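Long-range contacts in Rho GTPase-activating protein 27 (Homo sapiens, PDB 3PP2), which probably switches off the Rho-type GTPases CDC42 and RAC1 by stimulating GTP hydrolysis, perhaps in clathrin-mediated endocytosis, the chain here being its pleckstrin homology domain: residues A[11-16]-A[33-38]; A[18-23]-A[98-103]; A[29-34]-A[102-107]. All blocks are in the same frame, centred on the assembly; numbering follows the deposited sequence.

Interaction 1: A[11-16]-A[33-38]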
loop_
_atom_site.group_PDB
_atom_site.type_symbol
_atom_site.label_atom_id
_atom_site.label_comp_id
_atom_site.label_asym_id
_atom_site.label_seq_id
_atom_site.Cartn_x
_atom_site.Cartn_y
_atom_site.Cartn_z
ATOM N N ALA A 11 -7.837 -13.626 -1.258
ATOM C CA ALA A 11 -7.729 -14.204 0.063
ATOM C C ALA A 11 -6.580 -13.535 0.795
ATOM O O ALA A 11 -5.539 -13.204 0.190
ATOM C CB ALA A 11 -7.524 -15.780 -0.030
ATOM N N GLY A 12 -6.762 -13.328 2.090
ATOM C CA GLY A 12 -5.770 -12.657 2.923
ATOM C C GLY A 12 -6.197 -12.504 4.364
ATOM O O GLY A 12 -7.345 -12.786 4.693
ATOM N N VAL A 13 -5.285 -12.112 5.243
ATOM C CA VAL A 13 -5.657 -11.853 6.598
ATOM C C VAL A 13 -6.140 -10.396 6.768
ATOM O O VAL A 13 -5.441 -9.458 6.364
ATOM C CB VAL A 13 -4.525 -12.208 7.576
ATOM C CG1 VAL A 13 -4.950 -11.809 9.009
ATOM C CG2 VAL A 13 -4.153 -13.695 7.496
ATOM N N LEU A 14 -7.313 -10.219 7.360
ATOM C CA LEU A 14 -7.909 -8.922 7.630
ATOM C C LEU A 14 -8.424 -8.876 9.056
ATOM O O LEU A 14 -8.790 -9.901 9.641
ATOM C CB LEU A 14 -9.082 -8.617 6.686
ATOM C CG LEU A 14 -8.704 -8.446 5.219
ATOM C CD1 LEU A 14 -9.958 -8.380 4.342
ATOM C CD2 LEU A 14 -7.815 -7.236 5.026
ATOM N N HIS A 15 -8.538 -7.667 9.585
ATOM C CA HIS A 15 -9.244 -7.431 10.829
ATOM C C HIS A 15 -10.716 -7.187 10.517
ATOM O O HIS A 15 -11.076 -6.520 9.537
ATOM C CB HIS A 15 -8.640 -6.281 11.573
ATOM C CG HIS A 15 -7.252 -6.543 11.998
ATOM N ND1 HIS A 15 -6.925 -6.884 13.281
ATOM C CD2 HIS A 15 -6.091 -6.462 11.310
ATOM C CE1 HIS A 15 -5.614 -7.031 13.363
ATOM N NE2 HIS A 15 -5.085 -6.804 12.172
ATOM N N ARG A 16 -11.585 -7.737 11.337
ATOM C CA ARG A 16 -13.026 -7.527 11.147
ATOM C C ARG A 16 -13.785 -7.656 12.434
ATOM O O ARG A 16 -13.370 -8.405 13.343
ATOM C CB ARG A 16 -13.575 -8.500 10.092
ATOM C CG ARG A 16 -13.854 -9.912 10.546
ATOM C CD ARG A 16 -12.610 -10.632 10.921
ATOM N NE ARG A 16 -12.800 -12.047 11.210
ATOM C CZ ARG A 16 -13.337 -12.505 12.314
ATOM N NH1 ARG A 16 -13.427 -13.836 12.505
ATOM N NH2 ARG A 16 -13.759 -11.651 13.246
ATOM N N ALA A 33 -8.422 -10.649 13.908
ATOM C CA ALA A 33 -7.836 -10.881 12.601
ATOM C C ALA A 33 -8.100 -12.299 12.159
ATOM O O ALA A 33 -7.925 -13.238 12.936
ATOM C CB ALA A 33 -6.319 -10.623 12.618
ATOM N N SER A 34 -8.533 -12.480 10.942
ATOM C CA SER A 34 -8.751 -13.798 10.375
ATOM C C SER A 34 -8.421 -13.890 8.937
ATOM O O SER A 34 -8.459 -12.880 8.215
ATOM C CB SER A 34 -10.209 -14.241 10.554
ATOM O OG SER A 34 -11.092 -13.595 9.669
ATOM N N TRP A 35 -8.104 -15.095 8.504
ATOM C CA TRP A 35 -8.146 -15.397 7.096
ATOM C C TRP A 35 -9.535 -15.049 6.557
ATOM O O TRP A 35 -10.562 -15.210 7.235
ATOM C CB TRP A 35 -7.855 -16.883 6.883
ATOM C CG TRP A 35 -7.630 -17.327 5.492
ATOM C CD1 TRP A 35 -8.354 -18.227 4.793
ATOM C CD2 TRP A 35 -6.584 -16.872 4.628
ATOM N NE1 TRP A 35 -7.818 -18.368 3.526
ATOM C CE2 TRP A 35 -6.723 -17.547 3.413
ATOM C CE3 TRP A 35 -5.530 -15.967 4.782
ATOM C CZ2 TRP A 35 -5.846 -17.345 2.346
ATOM C CZ3 TRP A 35 -4.656 -15.745 3.694
ATOM C CH2 TRP A 35 -4.819 -16.445 2.521
ATOM N N THR A 36 -9.532 -14.536 5.335
ATOM C CA THR A 36 -10.701 -14.018 4.643
ATOM C C THR A 36 -10.585 -14.459 3.208
ATOM O O THR A 36 -9.518 -14.330 2.604
ATOM C CB THR A 36 -10.739 -12.470 4.726
ATOM O OG1 THR A 36 -10.683 -12.066 6.105
ATOM C CG2 THR A 36 -12.005 -11.882 4.103
ATOM N N VAL A 37 -11.676 -14.963 2.653
ATOM C CA VAL A 37 -11.733 -15.387 1.265
ATOM C C VAL A 37 -12.928 -14.783 0.562
ATOM O O VAL A 37 -14.037 -14.861 1.047
ATOM C CB VAL A 37 -11.820 -16.929 1.139
ATOM C CG1 VAL A 37 -12.018 -17.415 -0.322
ATOM C CG2 VAL A 37 -10.544 -17.561 1.779
ATOM N N LEU A 38 -12.659 -14.145 -0.561
ATOM C CA LEU A 38 -13.686 -13.703 -1.496
ATOM C C LEU A 38 -13.671 -14.614 -2.702
ATOM O O LEU A 38 -12.668 -14.728 -3.394
ATOM C CB LEU A 38 -13.392 -12.275 -1.934
ATOM C CG LEU A 38 -14.314 -11.676 -2.987
ATOM C CD1 LEU A 38 -15.724 -11.588 -2.479
ATOM C CD2 LEU A 38 -13.771 -10.322 -3.405
#
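Ala11 to His15 pair antiparallel with Val37 to Ala33, the two short segments running at 134° to each other as neighbouring strands of the curled PH-domain sheet. Gly12 with Thr36 and Leu14 with Ser34 are the hydrogen-bonded pairs; three bonds are sound, whereas Thr36 N to Gly12 O is weak. Ala11, Val13, His15, Ala33, Trp35 and Val37 point to one face. There the Trp35 indole, with CG anti to the backbone N (chi1 -170°), lies against Gly12, whose CA is 3.4 Å from Trp35 CZ3. Val13 CG2 meets the edge of that ring in its plane, 3.8 Å from Trp35 CE3. The indole NE1 hydrogen-bonds to Arg58 O of the second subunit, and the ring meets Trp35 of that subunit edge-to-face. Ala33 CB sits over a face of the His15 imidazole as a CH-pi contact, 3.9 Å from the ring centroid. On the other face Leu14 packs on Ile110 and Trp114 of helix 108-122. Ser34 O is gripped by Leu14 N and Thr36 OG1 from opposite faces of its carbonyl plane. Arg16 bends at chi2, salt-bridges Glu67 through NH1, and donates from NE to Ser34 OG at 2.8 Å, that oxygen lying 19° out of the guanidinium plane.

Interaction 2: A[18-23]-A[98-103]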
loop_
_atom_site.group_PDB
_atom_site.type_symbol
_atom_site.label_atom_id
_atom_site.label_comp_id
_atom_site.label_asym_id
_atom_site.label_seq_id
_atom_site.Cartn_x
_atom_site.Cartn_y
_atom_site.Cartn_z
ATOM N N LYS A 18 -18.200 -7.844 13.499
ATOM C CA LYS A 18 -19.607 -7.657 13.235
ATOM C C LYS A 18 -20.054 -6.468 14.069
ATOM O O LYS A 18 -19.524 -6.220 15.179
ATOM C CB LYS A 18 -20.396 -8.915 13.606
ATOM C CG LYS A 18 -21.824 -8.929 13.142
ATOM C CD LYS A 18 -22.446 -10.337 13.326
ATOM C CE LYS A 18 -23.870 -10.379 12.800
ATOM N NZ LYS A 18 -24.429 -11.748 13.087
ATOM N N THR A 19 -20.931 -5.650 13.484
ATOM C CA THR A 19 -21.479 -4.472 14.174
ATOM C C THR A 19 -23.015 -4.449 14.223
ATOM O O THR A 19 -23.577 -3.739 15.038
ATOM C CB THR A 19 -20.993 -3.178 13.521
ATOM O OG1 THR A 19 -21.244 -3.256 12.110
ATOM C CG2 THR A 19 -19.502 -2.982 13.785
ATOM N N ALA A 20 -23.690 -5.234 13.396
ATOM C CA ALA A 20 -25.160 -5.361 13.486
ATOM C C ALA A 20 -25.587 -6.740 13.043
ATOM O O ALA A 20 -24.968 -7.324 12.118
ATOM C CB ALA A 20 -25.847 -4.314 12.655
ATOM N N ASP A 21 -26.592 -7.294 13.754
ATOM C CA ASP A 21 -27.155 -8.587 13.428
ATOM C C ASP A 21 -28.529 -8.318 12.870
ATOM O O ASP A 21 -29.432 -7.915 13.598
ATOM C CB ASP A 21 -27.244 -9.450 14.690
ATOM C CG ASP A 21 -27.888 -10.776 14.433
ATOM O OD1 ASP A 21 -27.531 -11.400 13.403
ATOM O OD2 ASP A 21 -28.675 -11.226 15.303
ATOM N N LYS A 22 -28.693 -8.508 11.571
ATOM C CA LYS A 22 -30.013 -8.352 10.936
ATOM C C LYS A 22 -30.667 -7.005 11.271
ATOM O O LYS A 22 -31.879 -6.926 11.561
ATOM C CB LYS A 22 -30.927 -9.518 11.254
ATOM C CG LYS A 22 -30.368 -10.838 10.748
ATOM C CD LYS A 22 -31.287 -11.991 11.069
ATOM C CE LYS A 22 -30.719 -13.257 10.528
ATOM N NZ LYS A 22 -30.338 -13.119 9.088
ATOM N N GLY A 23 -29.857 -5.950 11.222
ATOM C CA GLY A 23 -30.343 -4.627 11.455
ATOM C C GLY A 23 -30.247 -4.138 12.897
ATOM O O GLY A 23 -30.507 -2.937 13.147
ATOM N N GLY A 98 -29.368 -6.873 6.523
ATOM C CA GLY A 98 -29.162 -5.824 7.488
ATOM C C GLY A 98 -28.021 -6.066 8.460
ATOM O O GLY A 98 -27.735 -5.230 9.307
ATOM N N SER A 99 -27.366 -7.201 8.377
ATOM C CA SER A 99 -26.155 -7.404 9.170
ATOM C C SER A 99 -25.053 -6.494 8.628
ATOM O O SER A 99 -25.042 -6.122 7.447
ATOM C CB SER A 99 -25.725 -8.842 9.147
ATOM O OG SER A 99 -26.657 -9.667 9.845
ATOM N N GLU A 100 -24.187 -6.079 9.518
ATOM C CA GLU A 100 -23.157 -5.112 9.185
ATOM C C GLU A 100 -21.834 -5.569 9.802
ATOM O O GLU A 100 -21.811 -6.148 10.895
ATOM C CB GLU A 100 -23.532 -3.696 9.711
ATOM C CG GLU A 100 -24.830 -3.092 9.085
ATOM C CD GLU A 100 -25.201 -1.715 9.620
ATOM O OE1 GLU A 100 -24.489 -1.197 10.509
ATOM O OE2 GLU A 100 -26.216 -1.148 9.138
ATOM N N TYR A 101 -20.753 -5.266 9.094
ATOM C CA TYR A 101 -19.384 -5.630 9.477
ATOM C C TYR A 101 -18.464 -4.468 9.164
ATOM O O TYR A 101 -18.705 -3.727 8.203
ATOM C CB TYR A 101 -18.883 -6.852 8.679
ATOM C CG TYR A 101 -19.777 -8.050 8.843
ATOM C CD1 TYR A 101 -19.510 -9.044 9.768
ATOM C CD2 TYR A 101 -20.915 -8.166 8.045
ATOM C CE1 TYR A 101 -20.368 -10.109 9.917
ATOM C CE2 TYR A 101 -21.784 -9.202 8.170
ATOM C CZ TYR A 101 -21.511 -10.210 9.115
ATOM O OH TYR A 101 -22.395 -11.268 9.259
ATOM N N LEU A 102 -17.440 -4.303 9.991
ATOM C CA LEU A 102 -16.306 -3.462 9.665
ATOM C C LEU A 102 -15.116 -4.334 9.318
ATOM O O LEU A 102 -14.916 -5.375 9.945
ATOM C CB LEU A 102 -15.963 -2.519 10.812
ATOM C CG LEU A 102 -17.079 -1.616 11.301
ATOM C CD1 LEU A 102 -16.691 -0.828 12.550
ATOM C CD2 LEU A 102 -17.622 -0.726 10.240
ATOM N N ILE A 103 -14.296 -3.844 8.380
ATOM C CA ILE A 103 -13.149 -4.563 7.827
ATOM C C ILE A 103 -11.991 -3.583 7.870
ATOM O O ILE A 103 -12.157 -2.414 7.499
ATOM C CB ILE A 103 -13.407 -5.051 6.373
ATOM C CG1 ILE A 103 -14.736 -5.822 6.286
ATOM C CG2 ILE A 103 -12.232 -5.827 5.819
ATOM C CD1 ILE A 103 -15.154 -6.105 4.860
#
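Thr19 and Ala20 both turn their N-H groups to the carbonyl of Glu100, and the close packing of this contact is centred on that oxygen. Thr19 N lies 2.8 Å from Glu100 O with an N-H...O angle of 178°, and Ala20 N reaches the same oxygen at 3.3 Å from the same face of its plane. Thr19 OG1 adds a weak third bond. Thr19 CG2 packs 3.7 Å from Leu102 CG, the side chains crossing at about a right angle. Two residues facing one make a classic beta bulge in strand 10-21 where it pairs with strand 100-104 of the PH-domain sheet; Glu100 N returns a bond to Ala20 O. Lys18, its CG anti to the backbone N (chi1 -169°), extends obliquely across Tyr101, with Lys18 CG 3.7 Å from Tyr101 CE1, and ends in a salt bridge from NZ to Asp21 OD1. An alanine in place of Lys18 would probably leave Asp21 without this charged mate and uncover part of the Tyr101 ring. Beyond the bulge the pairing gives way to the exposed turn at Lys22 and Gly23. Lys22 N still donates to Ser99 OG, but Gly23 N meets Gly98 O in a weak bond, and Lys22 NZ turns to Asp97.

Interaction 3: A[29-34]-A[102-107]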
loop_
_atom_site.group_PDB
_atom_site.type_symbol
_atom_site.label_atom_id
_atom_site.label_comp_id
_atom_site.label_asym_id
_atom_site.label_seq_id
_atom_site.Cartn_x
_atom_site.Cartn_y
_atom_site.Cartn_z
ATOM N N LYS A 29 -17.650 -3.402 19.891
ATOM C CA LYS A 29 -16.897 -4.058 18.840
ATOM C C LYS A 29 -16.231 -5.324 19.338
ATOM O O LYS A 29 -15.919 -5.466 20.546
ATOM C CB LYS A 29 -15.918 -3.076 18.186
ATOM C CG LYS A 29 -16.694 -2.076 17.265
ATOM C CD LYS A 29 -15.883 -1.027 16.685
ATOM C CE LYS A 29 -16.760 0.049 16.082
ATOM N NZ LYS A 29 -17.482 0.866 17.113
ATOM N N HIS A 30 -16.113 -6.275 18.423
ATOM C CA HIS A 30 -15.512 -7.570 18.667
ATOM C C HIS A 30 -14.486 -7.886 17.579
ATOM O O HIS A 30 -14.672 -8.784 16.769
ATOM C CB HIS A 30 -16.610 -8.642 18.712
ATOM C CG HIS A 30 -17.471 -8.550 19.915
ATOM N ND1 HIS A 30 -18.557 -7.704 19.999
ATOM C CD2 HIS A 30 -17.405 -9.203 21.097
ATOM C CE1 HIS A 30 -19.130 -7.846 21.182
ATOM N NE2 HIS A 30 -18.448 -8.747 21.868
ATOM N N TRP A 31 -13.425 -7.090 17.527
ATOM C CA TRP A 31 -12.402 -7.264 16.500
ATOM C C TRP A 31 -11.554 -8.508 16.667
ATOM O O TRP A 31 -11.107 -8.839 17.790
ATOM C CB TRP A 31 -11.437 -6.074 16.475
ATOM C CG TRP A 31 -11.972 -4.754 16.057
ATOM C CD1 TRP A 31 -12.285 -3.696 16.877
ATOM C CD2 TRP A 31 -12.117 -4.269 14.712
ATOM N NE1 TRP A 31 -12.658 -2.607 16.129
ATOM C CE2 TRP A 31 -12.569 -2.928 14.797
ATOM C CE3 TRP A 31 -11.965 -4.852 13.448
ATOM C CZ2 TRP A 31 -12.850 -2.154 13.653
ATOM C CZ3 TRP A 31 -12.229 -4.098 12.334
ATOM C CH2 TRP A 31 -12.663 -2.756 12.437
ATOM N N SER A 32 -11.264 -9.145 15.548
ATOM C CA SER A 32 -10.263 -10.194 15.424
ATOM C C SER A 32 -9.631 -10.121 14.044
ATOM O O SER A 32 -10.276 -9.632 13.106
ATOM C CB SER A 32 -10.916 -11.575 15.526
ATOM O OG SER A 32 -11.477 -11.780 16.772
ATOM N N ALA A 33 -8.422 -10.649 13.908
ATOM C CA ALA A 33 -7.836 -10.881 12.601
ATOM C C ALA A 33 -8.100 -12.299 12.159
ATOM O O ALA A 33 -7.925 -13.238 12.936
ATOM C CB ALA A 33 -6.319 -10.623 12.618
ATOM N N SER A 34 -8.533 -12.480 10.942
ATOM C CA SER A 34 -8.751 -13.798 10.375
ATOM C C SER A 34 -8.421 -13.890 8.937
ATOM O O SER A 34 -8.459 -12.880 8.215
ATOM C CB SER A 34 -10.209 -14.241 10.554
ATOM O OG SER A 34 -11.092 -13.595 9.669
ATOM N N LEU A 102 -17.440 -4.303 9.991
ATOM C CA LEU A 102 -16.306 -3.462 9.665
ATOM C C LEU A 102 -15.116 -4.334 9.318
ATOM O O LEU A 102 -14.916 -5.375 9.945
ATOM C CB LEU A 102 -15.963 -2.519 10.812
ATOM C CG LEU A 102 -17.079 -1.616 11.301
ATOM C CD1 LEU A 102 -16.691 -0.828 12.550
ATOM C CD2 LEU A 102 -17.622 -0.726 10.240
ATOM N N ILE A 103 -14.296 -3.844 8.380
ATOM C CA ILE A 103 -13.149 -4.563 7.827
ATOM C C ILE A 103 -11.991 -3.583 7.870
ATOM O O ILE A 103 -12.157 -2.414 7.499
ATOM C CB ILE A 103 -13.407 -5.051 6.373
ATOM C CG1 ILE A 103 -14.736 -5.822 6.286
ATOM C CG2 ILE A 103 -12.232 -5.827 5.819
ATOM C CD1 ILE A 103 -15.154 -6.105 4.860
ATOM N N GLN A 104 -10.832 -4.039 8.336
ATOM C CA GLN A 104 -9.713 -3.101 8.553
ATOM C C GLN A 104 -8.382 -3.750 8.344
ATOM O O GLN A 104 -8.210 -4.956 8.551
ATOM C CB GLN A 104 -9.826 -2.588 9.994
ATOM C CG GLN A 104 -8.946 -1.441 10.396
ATOM C CD GLN A 104 -7.615 -1.863 10.974
ATOM O OE1 GLN A 104 -7.467 -2.966 11.561
ATOM N NE2 GLN A 104 -6.632 -0.959 10.871
ATOM N N HIS A 105 -7.390 -2.922 8.019
ATOM C CA HIS A 105 -5.978 -3.318 8.019
ATOM C C HIS A 105 -5.161 -2.049 8.152
ATOM O O HIS A 105 -5.564 -1.000 7.695
ATOM C CB HIS A 105 -5.588 -4.098 6.761
ATOM C CG HIS A 105 -4.311 -4.856 6.882
ATOM N ND1 HIS A 105 -3.068 -4.249 6.783
ATOM C CD2 HIS A 105 -4.085 -6.171 7.139
ATOM C CE1 HIS A 105 -2.135 -5.174 6.939
ATOM N NE2 HIS A 105 -2.720 -6.346 7.179
ATOM N N ASP A 106 -4.010 -2.148 8.813
ATOM C CA ASP A 106 -3.161 -0.979 8.923
ATOM C C ASP A 106 -2.662 -0.503 7.582
ATOM O O ASP A 106 -2.394 0.706 7.468
ATOM C CB ASP A 106 -1.995 -1.261 9.858
ATOM C CG ASP A 106 -2.415 -1.449 11.290
ATOM O OD1 ASP A 106 -3.576 -1.132 11.664
ATOM O OD2 ASP A 106 -1.548 -1.967 12.037
ATOM N N SER A 107 -2.570 -1.390 6.586
ATOM C CA SER A 107 -2.204 -0.980 5.243
ATOM C C SER A 107 -3.375 -0.444 4.443
ATOM O O SER A 107 -4.273 -1.197 4.087
ATOM C CB SER A 107 -1.577 -2.108 4.465
ATOM O OG SER A 107 -1.358 -1.726 3.117
#
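Trp31 reaches from the 29-34 segment to Leu102 and Gln104 with the far end of its indole, and no hydrogen bond joins the two segments. The backbones stay well apart, the nearest CA atoms being those of Trp31 and Leu102 at 8.7 Å. From CB the side chain sets off with CG anti to the carbonyl carbon (chi1 -66°). On the five-membered ring, NE1 donates to a bound citrate, probably from the crystallisation liquor. CE3, on the six-membered ring, packs against the backbone of Arg16. Farther out, CZ3 comes 3.7 Å from Gln104 CB and 3.8 Å from Leu102 O. The tip, CH2, touches Leu102 CB and Gln104 CB, each at 3.7 Å. The indole and the Gln104 amide stand nearly perpendicular, their planes 82° apart. That amide is firmly held: NE2 donates to Asp106 OD1, on the anti side of that carboxylate oxygen, and to Lys88 O, and OE1 accepts from Arg87 NH1. Arg87 also makes a cation-pi contact with the indole. A second, smaller touch is Lys29 CE to Leu102 CD1, 3.6 Å. Trp31 thus spans strand 10-21 of the PH-domain sheet, touching Thr17, to join the 29-34 segment to strand 100-104; Val90 of strand 90-94 packs on both Leu102 and Gln104, and at the end of 102-107 Ser107 is the N-cap of helix 108-122, its OG bonded to Ile110 N.

Strand 10-21 ties the set together: its first half pairs with 33-38 in interaction 1 and its second half with 98-103 in interaction 2, centres about 16 Å apart. Interaction 3 joins those two partner strands across it, its centre about 8 Å and about 13 Å from those of interactions 1 and 2. Interactions 1 and 3 are also joined by probable backbone hydrogen bonds, His15 O to Gln104 N at 2.8 Å and Arg16 N to Ser32 O at 2.9 Å. Leu14 CD1 meets Ile103 CG2 at 3.7 Å where interactions 1 and 2 touch. Probable crystallisation additives sit nearby: citrate on Trp31 NE1 and on Gly23 O, glycerol near Val13.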